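Local coordinates for cytochrome c family protein (Geobacter sulfurreducens, PDB 1RWJ) that binds three covalently attached c-type hemes as one c7-type domain of a multidomain cytochrome polymer and probably carries electrons, at residues D53-K58 with S71-C76. Residues are numbered along the deposited sequence; the frame is centred on the assembly and turned at random.
With HEC (heme c), chain D.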
loop_
_atom_site.group_PDB
_atom_site.type_symbol
_atom_site.label_atom_id
_atom_site.label_comp_id
_atom_site.label_asym_id
_atom_site.label_seq_id
_atom_site.Cartn_x
_atom_site.Cartn_y
_atom_site.Cartn_z
ATOM N N ASP A 53 -1.875 -9.088 -8.099
ATOM C CA ASP A 53 -3.085 -8.272 -8.015
ATOM C C ASP A 53 -2.729 -6.818 -8.299
ATOM O O ASP A 53 -3.474 -6.096 -8.968
ATOM C CB ASP A 53 -3.718 -8.361 -6.624
ATOM C CG ASP A 53 -4.322 -9.726 -6.335
ATOM O OD1 ASP A 53 -4.843 -10.365 -7.272
ATOM O OD2 ASP A 53 -4.289 -10.145 -5.161
ATOM N N MET A 54 -1.587 -6.387 -7.776
ATOM C CA MET A 54 -1.138 -5.018 -7.989
ATOM C C MET A 54 -0.877 -4.764 -9.466
ATOM O O MET A 54 -1.129 -3.668 -9.968
ATOM C CB MET A 54 0.118 -4.743 -7.166
ATOM C CG MET A 54 -0.177 -4.605 -5.683
ATOM S SD MET A 54 1.282 -4.397 -4.668
ATOM C CE MET A 54 0.748 -5.265 -3.174
ATOM N N ASP A 55 -0.376 -5.784 -10.158
ATOM C CA ASP A 55 -0.106 -5.675 -11.587
ATOM C C ASP A 55 -1.415 -5.421 -12.323
ATOM O O ASP A 55 -1.426 -4.830 -13.400
ATOM C CB ASP A 55 0.536 -6.963 -12.112
ATOM C CG ASP A 55 2.020 -7.042 -11.814
ATOM O OD1 ASP A 55 2.565 -8.166 -11.805
ATOM O OD2 ASP A 55 2.646 -5.981 -11.605
ATOM N N LYS A 56 -2.518 -5.866 -11.726
ATOM C CA LYS A 56 -3.843 -5.683 -12.313
ATOM C C LYS A 56 -4.541 -4.413 -11.823
ATOM O O LYS A 56 -5.731 -4.221 -12.074
ATOM C CB LYS A 56 -4.726 -6.899 -12.016
ATOM C CG LYS A 56 -4.252 -8.182 -12.673
ATOM C CD LYS A 56 -5.169 -9.347 -12.330
ATOM N N GLY A 57 -3.809 -3.554 -11.118
ATOM C CA GLY A 57 -4.390 -2.309 -10.642
ATOM C C GLY A 57 -5.047 -2.307 -9.271
ATOM O O GLY A 57 -5.717 -1.339 -8.898
ATOM N N LYS A 58 -4.854 -3.377 -8.510
ATOM C CA LYS A 58 -5.438 -3.473 -7.179
ATOM C C LYS A 58 -4.403 -3.088 -6.132
ATOM O O LYS A 58 -3.208 -3.047 -6.423
ATOM C CB LYS A 58 -5.914 -4.905 -6.927
ATOM C CG LYS A 58 -6.853 -5.440 -7.995
ATOM C CD LYS A 58 -7.089 -6.929 -7.820
ATOM C CE LYS A 58 -7.863 -7.506 -8.992
ATOM N NZ LYS A 58 -8.009 -8.985 -8.869
ATOM N N SER A 71 6.273 1.943 -10.626
ATOM C CA SER A 71 5.682 0.618 -10.803
ATOM C C SER A 71 5.949 -0.369 -9.675
ATOM O O SER A 71 7.046 -0.420 -9.121
ATOM C CB SER A 71 6.169 0.009 -12.122
ATOM O OG SER A 71 5.733 -1.333 -12.245
ATOM N N SER A 72 4.937 -1.170 -9.348
ATOM C CA SER A 72 5.080 -2.163 -8.295
ATOM C C SER A 72 5.802 -3.385 -8.851
ATOM O O SER A 72 6.068 -4.341 -8.124
ATOM C CB SER A 72 3.705 -2.577 -7.763
ATOM O OG SER A 72 2.932 -3.175 -8.789
ATOM N N ALA A 73 6.118 -3.346 -10.143
ATOM C CA ALA A 73 6.803 -4.458 -10.797
ATOM C C ALA A 73 8.316 -4.385 -10.610
ATOM O O ALA A 73 9.044 -5.296 -11.008
ATOM C CB ALA A 73 6.460 -4.477 -12.279
ATOM N N SER A 74 8.782 -3.297 -10.006
ATOM C CA SER A 74 10.207 -3.105 -9.760
ATOM C C SER A 74 10.421 -2.341 -8.458
ATOM O O SER A 74 9.463 -2.039 -7.749
ATOM C CB SER A 74 10.843 -2.336 -10.921
ATOM O OG SER A 74 10.739 -3.065 -12.133
ATOM N N ASP A 75 11.678 -2.033 -8.148
ATOM C CA ASP A 75 12.014 -1.298 -6.930
ATOM C C ASP A 75 11.461 -1.974 -5.679
ATOM O O ASP A 75 10.904 -1.310 -4.803
ATOM C CB ASP A 75 11.473 0.135 -7.006
ATOM C CG ASP A 75 12.131 0.954 -8.098
ATOM O OD1 ASP A 75 13.376 1.054 -8.096
ATOM O OD2 ASP A 75 11.403 1.502 -8.954
ATOM N N CYS A 76 11.622 -3.291 -5.598
ATOM C CA CYS A 76 11.139 -4.069 -4.459
ATOM C C CYS A 76 11.527 -3.433 -3.130
ATOM O O CYS A 76 10.706 -3.320 -2.217
ATOM C CB CYS A 76 11.717 -5.483 -4.495
ATOM S SG CYS A 76 11.576 -6.339 -6.092
HETATM FE FE HEC D . 5.701 -6.686 -2.847
HETATM C CHA HEC D . 3.419 -8.453 -1.049
HETATM C CHB HEC D . 7.541 -9.518 -3.342
HETATM C CHC HEC D . 7.667 -4.970 -5.077
HETATM C CHD HEC D . 4.250 -3.748 -1.838
HETATM N NA HEC D . 5.499 -8.574 -2.343
HETATM C C1A HEC D . 4.422 -9.162 -1.701
HETATM C C2A HEC D . 4.604 -10.599 -1.593
HETATM C C3A HEC D . 5.832 -10.872 -2.089
HETATM C C4A HEC D . 6.382 -9.628 -2.574
HETATM C CMA HEC D . 6.485 -12.254 -2.132
HETATM C CAA HEC D . 3.543 -11.614 -1.161
HETATM C CBA HEC D . 2.436 -11.787 -2.199
HETATM C CGA HEC D . 2.969 -12.263 -3.538
HETATM O O1A HEC D . 3.537 -13.372 -3.590
HETATM O O2A HEC D . 2.827 -11.529 -4.537
HETATM N NB HEC D . 7.212 -7.156 -4.006
HETATM C C1B HEC D . 7.922 -8.348 -4.015
HETATM C C2B HEC D . 9.048 -8.264 -4.920
HETATM C C3B HEC D . 9.005 -7.037 -5.506
HETATM C C4B HEC D . 7.882 -6.335 -4.910
HETATM C CMB HEC D . 10.116 -9.337 -5.114
HETATM C CAB HEC D . 9.864 -6.501 -6.649
HETATM C CBB HEC D . 9.765 -7.289 -7.947
HETATM N NC HEC D . 5.879 -4.792 -3.387
HETATM C C1C HEC D . 6.727 -4.237 -4.353
HETATM C C2C HEC D . 6.532 -2.811 -4.479
HETATM C C3C HEC D . 5.585 -2.465 -3.558
HETATM C C4C HEC D . 5.178 -3.695 -2.889
HETATM C CMC HEC D . 7.297 -1.874 -5.407
HETATM C CAC HEC D . 5.144 -1.049 -3.161
HETATM C CBC HEC D . 4.520 -0.199 -4.262
HETATM N ND HEC D . 4.251 -6.210 -1.612
HETATM C C1D HEC D . 3.839 -4.938 -1.236
HETATM C C2D HEC D . 2.775 -5.031 -0.253
HETATM C C3D HEC D . 2.491 -6.341 -0.095
HETATM C C4D HEC D . 3.403 -7.073 -0.944
HETATM C CMD HEC D . 2.136 -3.880 0.501
HETATM C CAD HEC D . 1.407 -6.958 0.781
HETATM C CBD HEC D . -0.019 -6.722 0.314
HETATM C CGD HEC D . -1.045 -7.396 1.209
HETATM O O1D HEC D . -2.235 -7.022 1.132
HETATM O O2D HEC D . -0.662 -8.304 1.982
HETATM O O HOH W 1 3.284 -5.818 -9.240
HETATM O O HOH W 2 2.321 -2.634 -11.277
#
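S72 touches M54 and shares water with D55 where the end of helix 51-55 meets the loop that leads into the heme-attachment cysteine C76, in the c7-type three-heme cytochrome fold. Direct packing is slight: S72 OG rests on M54 CB at 3.6 Å, and the methyl of A73 lies beside D55 OD2. The link between the segments is mostly water. One water donates to D55 OD2 and accepts from S72 OG, 2.7 Å away; a second donates to S72 OG at 2.6 Å, but its link to D55 OD2 is long and weak and may not be made, so the first is the sound bridge. A chi1 of 62° points OG, lying between its own backbone N and carbonyl carbon, toward M54 and the two waters that grip it.

Each backbone is shaped locally. K58 N to D53 O and G57 N to M54 O form a Schellman motif that ends the helix, with G57 at positive phi as the C-prime residue. In the other segment, S71 to S74 make a type I turn, and S71 OG accepts from A73 N at 2.9 Å in an ST turn.

Both sides also line the heme whose iron is bound by M51 and H80. S72 O approaches the meso carbon CHC, and C76 SG is bonded to CAB. M54 bends at chi3, -147°, and beyond CB its side chain turns away from the serine toward the porphyrin, where CE stops 3.6 Å from C2D.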